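Local coordinates for protein E3 ubiquitin ligase RavN (Legionella pneumophila, PDB 5MIY) that acts as an E3 ubiquitin ligase, a Legionella effector that probably promotes transfer of ubiquitin from a charged E2 enzyme to target proteins, at residues Thr24-Val29 and Phe36-Ile41; Leu28-Asp33 and Lys58-Pro63. All coordinates share one frame; numbering follows the deposited sequence.

Contact 1 of 2, residues Thr24-Val29 and Phe36-Ile41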
ATOM      1  N   THR A  24      -6.134  -5.878  -6.073  1.00 39.96           N
ATOM      2  CA  THR A  24      -5.376  -5.435  -4.911  1.00 40.00           C
ATOM      3  C   THR A  24      -4.912  -3.992  -5.088  1.00 39.90           C
ATOM      4  O   THR A  24      -4.493  -3.584  -6.175  1.00 42.70           O
ATOM      5  CB  THR A  24      -4.164  -6.352  -4.708  1.00 39.77           C
ATOM      6  OG1 THR A  24      -4.604  -7.718  -4.617  1.00 40.56           O
ATOM      7  CG2 THR A  24      -3.376  -5.968  -3.455  1.00 37.41           C
ATOM      8  N   ILE A  25      -4.991  -3.215  -4.013  1.00 38.02           N
ATOM      9  CA  ILE A  25      -4.456  -1.856  -3.997  1.00 38.18           C
ATOM     10  C   ILE A  25      -2.988  -1.931  -3.603  1.00 40.52           C
ATOM     11  O   ILE A  25      -2.647  -2.468  -2.543  1.00 40.79           O
ATOM     12  CB  ILE A  25      -5.237  -0.959  -3.023  1.00 36.51           C
ATOM     13  CG1 ILE A  25      -6.686  -0.788  -3.485  1.00 37.07           C
ATOM     14  CG2 ILE A  25      -4.534   0.398  -2.829  1.00 36.81           C
ATOM     15  CD1 ILE A  25      -7.627  -0.431  -2.334  1.00 41.75           C
ATOM     16  N   VAL A  26      -2.113  -1.402  -4.460  1.00 39.00           N
ATOM     17  CA  VAL A  26      -0.674  -1.464  -4.247  1.00 39.59           C
ATOM     18  C   VAL A  26      -0.097  -0.059  -4.371  1.00 42.15           C
ATOM     19  O   VAL A  26      -0.497   0.714  -5.248  1.00 44.63           O
ATOM     20  CB  VAL A  26       0.004  -2.433  -5.246  1.00 36.90           C
ATOM     21  CG1 VAL A  26       1.477  -2.542  -4.942  1.00 37.98           C
ATOM     22  CG2 VAL A  26      -0.656  -3.814  -5.168  1.00 37.28           C
ATOM     23  N   TYR A  27       0.836   0.270  -3.480  1.00 42.22           N
ATOM     24  CA  TYR A  27       1.486   1.573  -3.485  1.00 40.57           C
ATOM     25  C   TYR A  27       2.795   1.479  -2.713  1.00 44.23           C
ATOM     26  O   TYR A  27       3.032   0.522  -1.969  1.00 45.66           O
ATOM     27  CB  TYR A  27       0.585   2.670  -2.891  1.00 36.29           C
ATOM     28  CG  TYR A  27       0.011   2.380  -1.504  1.00 38.33           C
ATOM     29  CD1 TYR A  27       0.723   2.689  -0.345  1.00 39.48           C
ATOM     30  CD2 TYR A  27      -1.254   1.811  -1.359  1.00 38.24           C
ATOM     31  CE1 TYR A  27       0.195   2.430   0.924  1.00 38.86           C
ATOM     32  CE2 TYR A  27      -1.794   1.557  -0.095  1.00 39.21           C
ATOM     33  CZ  TYR A  27      -1.067   1.854   1.040  1.00 40.38           C
ATOM     34  OH  TYR A  27      -1.615   1.584   2.284  1.00 40.74           O
ATOM     35  N   LEU A  28       3.635   2.496  -2.904  1.00 44.33           N
ATOM     36  CA  LEU A  28       4.903   2.645  -2.208  1.00 44.62           C
ATOM     37  C   LEU A  28       4.800   3.741  -1.154  1.00 45.68           C
ATOM     38  O   LEU A  28       4.177   4.782  -1.387  1.00 46.15           O
ATOM     39  CB  LEU A  28       6.016   2.997  -3.203  1.00 46.37           C
ATOM     40  CG  LEU A  28       7.451   2.657  -2.830  1.00 50.23           C
ATOM     41  CD1 LEU A  28       7.688   1.169  -3.042  1.00 52.67           C
ATOM     42  CD2 LEU A  28       8.425   3.494  -3.676  1.00 51.10           C
ATOM     43  N   VAL A  29       5.409   3.508   0.009  1.00 46.50           N
ATOM     44  CA  VAL A  29       5.598   4.568   0.989  1.00 49.30           C
ATOM     45  C   VAL A  29       7.086   4.669   1.305  1.00 55.52           C
ATOM     46  O   VAL A  29       7.858   3.726   1.110  1.00 57.08           O
ATOM     47  CB  VAL A  29       4.774   4.360   2.283  1.00 46.73           C
ATOM     48  CG1 VAL A  29       3.277   4.253   1.961  1.00 42.09           C
ATOM     49  CG2 VAL A  29       5.264   3.143   3.055  1.00 45.27           C
ATOM     50  N   PHE A  36      12.306   2.630   0.909  1.00 66.72           N
ATOM     51  CA  PHE A  36      10.902   2.616   0.531  1.00 61.99           C
ATOM     52  C   PHE A  36      10.318   1.230   0.770  1.00 58.94           C
ATOM     53  O   PHE A  36      11.034   0.224   0.749  1.00 58.61           O
ATOM     54  CB  PHE A  36      10.723   3.028  -0.937  1.00 59.92           C
ATOM     55  CG  PHE A  36      11.280   4.389  -1.253  1.00 59.43           C
ATOM     56  CD1 PHE A  36      12.616   4.549  -1.586  1.00 59.25           C
ATOM     57  CD2 PHE A  36      10.470   5.512  -1.200  1.00 60.19           C
ATOM     58  CE1 PHE A  36      13.131   5.801  -1.868  1.00 60.50           C
ATOM     59  CE2 PHE A  36      10.979   6.769  -1.478  1.00 60.00           C
ATOM     60  CZ  PHE A  36      12.314   6.912  -1.812  1.00 60.95           C
ATOM     61  N   SER A  37       9.010   1.179   1.002  1.00 58.17           N
ATOM     62  CA  SER A  37       8.338  -0.079   1.295  1.00 55.62           C
ATOM     63  C   SER A  37       7.131  -0.249   0.384  1.00 54.71           C
ATOM     64  O   SER A  37       6.363   0.693   0.165  1.00 53.66           O
ATOM     65  CB  SER A  37       7.906  -0.148   2.763  1.00 56.68           C
ATOM     66  OG  SER A  37       7.242  -1.368   3.038  1.00 58.36           O
ATOM     67  N   ILE A  38       6.965  -1.459  -0.136  1.00 51.97           N
ATOM     68  CA  ILE A  38       5.811  -1.799  -0.959  1.00 50.76           C
ATOM     69  C   ILE A  38       4.674  -2.274  -0.055  1.00 49.81           C
ATOM     70  O   ILE A  38       4.858  -3.163   0.786  1.00 52.69           O
ATOM     71  CB  ILE A  38       6.186  -2.860  -2.009  1.00 52.47           C
ATOM     72  CG1 ILE A  38       5.087  -2.976  -3.062  1.00 53.63           C
ATOM     73  CG2 ILE A  38       6.522  -4.196  -1.362  1.00 54.90           C
ATOM     74  CD1 ILE A  38       5.069  -1.785  -4.015  1.00 58.15           C
ATOM     75  N   LYS A  39       3.501  -1.661  -0.203  1.00 46.28           N
ATOM     76  CA  LYS A  39       2.342  -1.991   0.615  1.00 42.43           C
ATOM     77  C   LYS A  39       1.205  -2.494  -0.263  1.00 42.19           C
ATOM     78  O   LYS A  39       1.039  -2.058  -1.405  1.00 43.74           O
ATOM     79  CB  LYS A  39       1.860  -0.776   1.425  1.00 42.59           C
ATOM     80  CG  LYS A  39       2.933  -0.162   2.310  1.00 44.49           C
ATOM     81  CD  LYS A  39       3.432  -1.159   3.354  1.00 46.02           C
ATOM     82  CE  LYS A  39       4.383  -0.486   4.331  1.00 46.98           C
ATOM     83  NZ  LYS A  39       4.827  -1.389   5.429  1.00 47.80           N
ATOM     84  N   ALA A  40       0.417  -3.414   0.282  1.00 41.17           N
ATOM     85  CA  ALA A  40      -0.757  -3.932  -0.403  1.00 40.74           C
ATOM     86  C   ALA A  40      -1.909  -4.007   0.590  1.00 40.76           C
ATOM     87  O   ALA A  40      -1.735  -4.515   1.703  1.00 43.24           O
ATOM     88  CB  ALA A  40      -0.481  -5.308  -1.006  1.00 41.49           C
ATOM     89  N   ILE A  41      -3.076  -3.493   0.197  1.00 36.50           N
ATOM     90  CA  ILE A  41      -4.266  -3.522   1.051  1.00 36.60           C
ATOM     91  C   ILE A  41      -5.466  -3.958   0.219  1.00 38.11           C
ATOM     92  O   ILE A  41      -5.497  -3.783  -1.005  1.00 38.70           O
ATOM     93  CB  ILE A  41      -4.531  -2.157   1.736  1.00 36.13           C
ATOM     94  CG1 ILE A  41      -4.892  -1.067   0.716  1.00 37.39           C
ATOM     95  CG2 ILE A  41      -3.323  -1.734   2.567  1.00 35.50           C
ATOM     96  CD1 ILE A  41      -5.078   0.329   1.349  1.00 36.39           C
TER
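Strands 25-29 and 36-41 pair as the two arms of an antiparallel beta hairpin, their axes 4.8 Å apart at closest approach. The hydrogen-bonded pairs Ile25-Ile41, Tyr27-Lys39 and Val29-Ser37 each close a two-bond ring, and Lys39 N to Tyr27 O, at 2.8 Å, points almost straight down the carbonyl. Between them, Val26 faces Ala40 and Leu28 faces Ile38 in non-hydrogen-bonded pairs, where Val26 CA and Leu28 CA make CA-H...O contacts with Lys39 O and Ser37 O. On the side carrying Val26, Leu28 and Ile38, methyls touch: Ile38 CD1 meets Val26 CG1 at 3.8 Å, while helix 89-96 covers Leu28 and Ile38. The other side centres on Tyr27. Its CG sits between the backbone N and carbonyl carbon (chi1 53°), and one face of the ring takes Lys39 CB in a CH-pi contact, 4.1 Å from CB to the ring centroid. Lys39 then bends at chi2 (-62°), CE touches Val29 CG2, and NZ bonds to Thr53 OG1. Tyr27 OH is held by Asp51 OD1. Ile41 CD1 reaches the Tyr27 ring in its plane, 3.8 Å from the edge atom CE2.

Contact 2 of 2, residues Leu28-Asp33 and Lys58-Pro63. With SO4 (sulfate ion), chain F.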
ATOM      1  N   LEU A  28       3.635   2.496  -2.904  1.00 44.33           N
ATOM      2  CA  LEU A  28       4.903   2.645  -2.208  1.00 44.62           C
ATOM      3  C   LEU A  28       4.800   3.741  -1.154  1.00 45.68           C
ATOM      4  O   LEU A  28       4.177   4.782  -1.387  1.00 46.15           O
ATOM      5  CB  LEU A  28       6.016   2.997  -3.203  1.00 46.37           C
ATOM      6  CG  LEU A  28       7.451   2.657  -2.830  1.00 50.23           C
ATOM      7  CD1 LEU A  28       7.688   1.169  -3.042  1.00 52.67           C
ATOM      8  CD2 LEU A  28       8.425   3.494  -3.676  1.00 51.10           C
ATOM      9  N   VAL A  29       5.409   3.508   0.009  1.00 46.50           N
ATOM     10  CA  VAL A  29       5.598   4.568   0.989  1.00 49.30           C
ATOM     11  C   VAL A  29       7.086   4.669   1.305  1.00 55.52           C
ATOM     12  O   VAL A  29       7.858   3.726   1.110  1.00 57.08           O
ATOM     13  CB  VAL A  29       4.774   4.360   2.283  1.00 46.73           C
ATOM     14  CG1 VAL A  29       3.277   4.253   1.961  1.00 42.09           C
ATOM     15  CG2 VAL A  29       5.264   3.143   3.055  1.00 45.27           C
ATOM     16  N   LYS A  30       7.484   5.848   1.779  1.00 57.29           N
ATOM     17  CA  LYS A  30       8.860   6.133   2.168  1.00 58.77           C
ATOM     18  C   LYS A  30       8.979   5.985   3.680  1.00 61.84           C
ATOM     19  O   LYS A  30       8.208   6.596   4.422  1.00 63.65           O
ATOM     20  CB  LYS A  30       9.252   7.551   1.739  1.00 60.22           C
ATOM     21  CG  LYS A  30      10.729   7.925   1.918  1.00 63.28           C
ATOM     22  CD  LYS A  30      11.043   9.231   1.180  1.00 65.70           C
ATOM     23  CE  LYS A  30      12.528   9.580   1.207  1.00 68.03           C
ATOM     24  NZ  LYS A  30      12.841  10.710   0.286  1.00 68.94           N
ATOM     25  N   ILE A  31       9.925   5.165   4.136  1.00 63.39           N
ATOM     26  CA  ILE A  31      10.123   4.944   5.565  1.00 66.96           C
ATOM     27  C   ILE A  31      11.470   5.447   6.054  1.00 72.52           C
ATOM     28  O   ILE A  31      11.777   5.307   7.243  1.00 71.74           O
ATOM     29  CB  ILE A  31       9.940   3.460   5.945  1.00 65.73           C
ATOM     30  CG1 ILE A  31      11.091   2.621   5.394  1.00 65.80           C
ATOM     31  CG2 ILE A  31       8.590   2.936   5.454  1.00 65.38           C
ATOM     32  CD1 ILE A  31      11.159   1.240   5.998  1.00 65.04           C
ATOM     33  N   GLY A  32      12.275   6.034   5.180  1.00 76.60           N
ATOM     34  CA  GLY A  32      13.566   6.577   5.561  1.00 82.30           C
ATOM     35  C   GLY A  32      14.244   7.124   4.327  1.00 87.71           C
ATOM     36  O   GLY A  32      13.691   7.093   3.222  1.00 89.71           O
ATOM     37  N   ASP A  33      15.455   7.636   4.521  1.00 88.07           N
ATOM     38  CA  ASP A  33      16.220   8.102   3.375  1.00 88.69           C
ATOM     39  C   ASP A  33      16.660   6.908   2.539  1.00 84.42           C
ATOM     40  O   ASP A  33      17.228   5.946   3.065  1.00 82.19           O
ATOM     41  CB  ASP A  33      17.430   8.916   3.817  1.00 95.72           C
ATOM     42  CG  ASP A  33      18.110   9.601   2.652  1.00102.69           C
ATOM     43  OD1 ASP A  33      17.470  10.474   2.024  1.00102.98           O
ATOM     44  OD2 ASP A  33      19.272   9.256   2.349  1.00105.18           O
ATOM     45  N   LYS A  58       1.745  10.051   2.699  1.00 47.41           N
ATOM     46  CA  LYS A  58       2.082  10.196   1.292  1.00 48.74           C
ATOM     47  C   LYS A  58       2.421   8.829   0.719  1.00 47.77           C
ATOM     48  O   LYS A  58       3.027   7.997   1.401  1.00 52.13           O
ATOM     49  CB  LYS A  58       3.265  11.155   1.106  1.00 49.10           C
ATOM     50  CG  LYS A  58       3.055  12.533   1.727  1.00 55.35           C
ATOM     51  CD  LYS A  58       4.096  13.529   1.235  1.00 61.97           C
ATOM     52  CE  LYS A  58       3.773  14.950   1.698  1.00 66.48           C
ATOM     53  NZ  LYS A  58       2.394  15.383   1.318  1.00 66.80           N
ATOM     54  N   TYR A  59       2.025   8.593  -0.531  1.00 45.20           N
ATOM     55  CA  TYR A  59       2.297   7.318  -1.176  1.00 45.10           C
ATOM     56  C   TYR A  59       2.459   7.527  -2.675  1.00 48.57           C
ATOM     57  O   TYR A  59       2.009   8.531  -3.237  1.00 49.95           O
ATOM     58  CB  TYR A  59       1.183   6.293  -0.905  1.00 42.46           C
ATOM     59  CG  TYR A  59      -0.141   6.659  -1.537  1.00 42.07           C
ATOM     60  CD1 TYR A  59      -1.057   7.460  -0.862  1.00 40.12           C
ATOM     61  CD2 TYR A  59      -0.484   6.199  -2.803  1.00 41.75           C
ATOM     62  CE1 TYR A  59      -2.254   7.806  -1.427  1.00 40.01           C
ATOM     63  CE2 TYR A  59      -1.699   6.537  -3.379  1.00 42.57           C
ATOM     64  CZ  TYR A  59      -2.578   7.342  -2.680  1.00 43.15           C
ATOM     65  OH  TYR A  59      -3.793   7.689  -3.230  1.00 44.98           O
ATOM     66  N   TRP A  60       3.093   6.548  -3.321  1.00 48.25           N
ATOM     67  CA  TRP A  60       3.252   6.526  -4.767  1.00 46.19           C
ATOM     68  C   TRP A  60       2.471   5.329  -5.296  1.00 43.92           C
ATOM     69  O   TRP A  60       2.805   4.186  -4.949  1.00 44.07           O
ATOM     70  CB  TRP A  60       4.733   6.426  -5.162  1.00 46.41           C
ATOM     71  CG  TRP A  60       5.556   7.662  -4.821  1.00 48.41           C
ATOM     72  CD1 TRP A  60       5.824   8.721  -5.638  1.00 50.49           C
ATOM     73  CD2 TRP A  60       6.201   7.949  -3.570  1.00 49.13           C
ATOM     74  NE1 TRP A  60       6.603   9.646  -4.977  1.00 52.11           N
ATOM     75  CE2 TRP A  60       6.843   9.198  -3.705  1.00 49.89           C
ATOM     76  CE3 TRP A  60       6.292   7.272  -2.349  1.00 50.33           C
ATOM     77  CZ2 TRP A  60       7.565   9.785  -2.663  1.00 50.82           C
ATOM     78  CZ3 TRP A  60       7.010   7.851  -1.319  1.00 50.26           C
ATOM     79  CH2 TRP A  60       7.644   9.098  -1.485  1.00 50.40           C
ATOM     80  N   PRO A  61       1.427   5.524  -6.099  1.00 43.78           N
ATOM     81  CA  PRO A  61       0.669   4.379  -6.614  1.00 45.82           C
ATOM     82  C   PRO A  61       1.495   3.528  -7.567  1.00 45.01           C
ATOM     83  O   PRO A  61       2.317   4.030  -8.334  1.00 45.60           O
ATOM     84  CB  PRO A  61      -0.516   5.030  -7.339  1.00 46.34           C
ATOM     85  CG  PRO A  61      -0.089   6.435  -7.602  1.00 48.18           C
ATOM     86  CD  PRO A  61       0.825   6.811  -6.483  1.00 47.70           C
ATOM     87  N   ILE A  62       1.251   2.219  -7.502  1.00 46.00           N
ATOM     88  CA  ILE A  62       1.905   1.197  -8.323  1.00 44.69           C
ATOM     89  C   ILE A  62       0.790   0.308  -8.867  1.00 46.64           C
ATOM     90  O   ILE A  62      -0.080  -0.124  -8.089  1.00 45.44           O
ATOM     91  CB  ILE A  62       2.904   0.371  -7.493  1.00 45.03           C
ATOM     92  CG1 ILE A  62       3.935   1.266  -6.799  1.00 44.57           C
ATOM     93  CG2 ILE A  62       3.544  -0.739  -8.326  1.00 45.22           C
ATOM     94  CD1 ILE A  62       5.082   1.711  -7.684  1.00 47.29           C
ATOM     95  N   PRO A  63       0.743   0.023 -10.168  1.00 46.85           N
ATOM     96  CA  PRO A  63      -0.271  -0.917 -10.665  1.00 48.32           C
ATOM     97  C   PRO A  63      -0.051  -2.296 -10.062  1.00 49.38           C
ATOM     98  O   PRO A  63       1.083  -2.768  -9.957  1.00 50.74           O
ATOM     99  CB  PRO A  63      -0.045  -0.917 -12.186  1.00 50.54           C
ATOM    100  CG  PRO A  63       0.736   0.362 -12.472  1.00 50.42           C
ATOM    101  CD  PRO A  63       1.583   0.570 -11.251  1.00 47.52           C
TER
HETATM  102  S   SO4 F 203       4.521  11.204   5.518  0.84 90.09           S
HETATM  103  O1  SO4 F 203       3.299  10.953   6.274  0.84 89.14           O
HETATM  104  O2  SO4 F 203       5.677  10.946   6.374  0.84 90.44           O
HETATM  105  O3  SO4 F 203       4.546  12.600   5.082  0.84 90.85           O
HETATM  106  O4  SO4 F 203       4.571  10.325   4.353  0.84 87.42           O
HETATM  107  O   HOH W   1       5.637   7.943   2.304  1.00 53.13           O
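In the four-stranded antiparallel sheet, inner strand 25-32 pairs through Leu28 with Trp60 of strand 58-61, on the edge opposite its hairpin partner. Leu28 and Trp60 form one hydrogen-bonded pair: Leu28 N donates to Trp60 O and Trp60 N to Leu28 O, both at 2.8 Å. The first donor stands 21° from the carbonyl plane, whereas the second lies in it. Leu28 O also receives a CA-H...O contact from Tyr59 CA at 3.2 Å. The N-to-C directions of 28-32 and 58-61 differ by 140°, and beyond this pair a water takes over. It accepts from Lys30 N and donates to Lys58 O, 2.8 Å from each, bridging the diverging backbones. A sulfate, probably from the crystallisation liquor, accepts a long bond from Lys58 N through O4 and is also bound by Glu57 N.

The Trp60 indole turns its six-membered ring edge to strand 25-32. CE3 approaches Leu28 O at 3.4 Å, and CZ3 meets Lys30 N in the ring plane and Lys30 CB at 3.8 Å. Trp60 NE1 donates to Thr103 O. Lys30 runs on extended past CG to a salt bridge with Asp101, so Trp60 and Lys30 both tie this pairing to the 101-103 loop. On the other side of the sheet, Val29 CG1 packs obliquely against Tyr59 CB at 4.1 Å, and the Tyr59 ring meets those of Tyr27 and Phe108. Ile62 CG1 comes up to Leu28 N, and Ile62 also touches Phe96 of helix 89-96. A short antiparallel pairing, water-bridged where its strands splay and flanked by aromatic side chains, extends the hairpin to strand 58-61 within the four-stranded antiparallel sheet, with helix 89-96 against one face.

From the N terminus, strand 25-32 comes first and serves both contacts. Contact 1 closes the short loop to strand 35-41 by an immediate hairpin return; contact 2 closes the longer loop from 28-33 to 58-63, and the hairpin turn lies inside it. Leu28 turns its N and O to strand 58-61, and Val29 turns its own to strand 35-41. The order is therefore 35-41, 25-32, 58-61, and strand 106-107 pairs on the far edge of 58-61. Further joins lie between the contacts: Ile62 N probably bonds to Val26 O, and Tyr27 CD1 packs on Tyr59 CB. Helix 89-96 touches side chains of both contacts: Leu28, Phe36 and Ile38 from the hairpin, and Ile62.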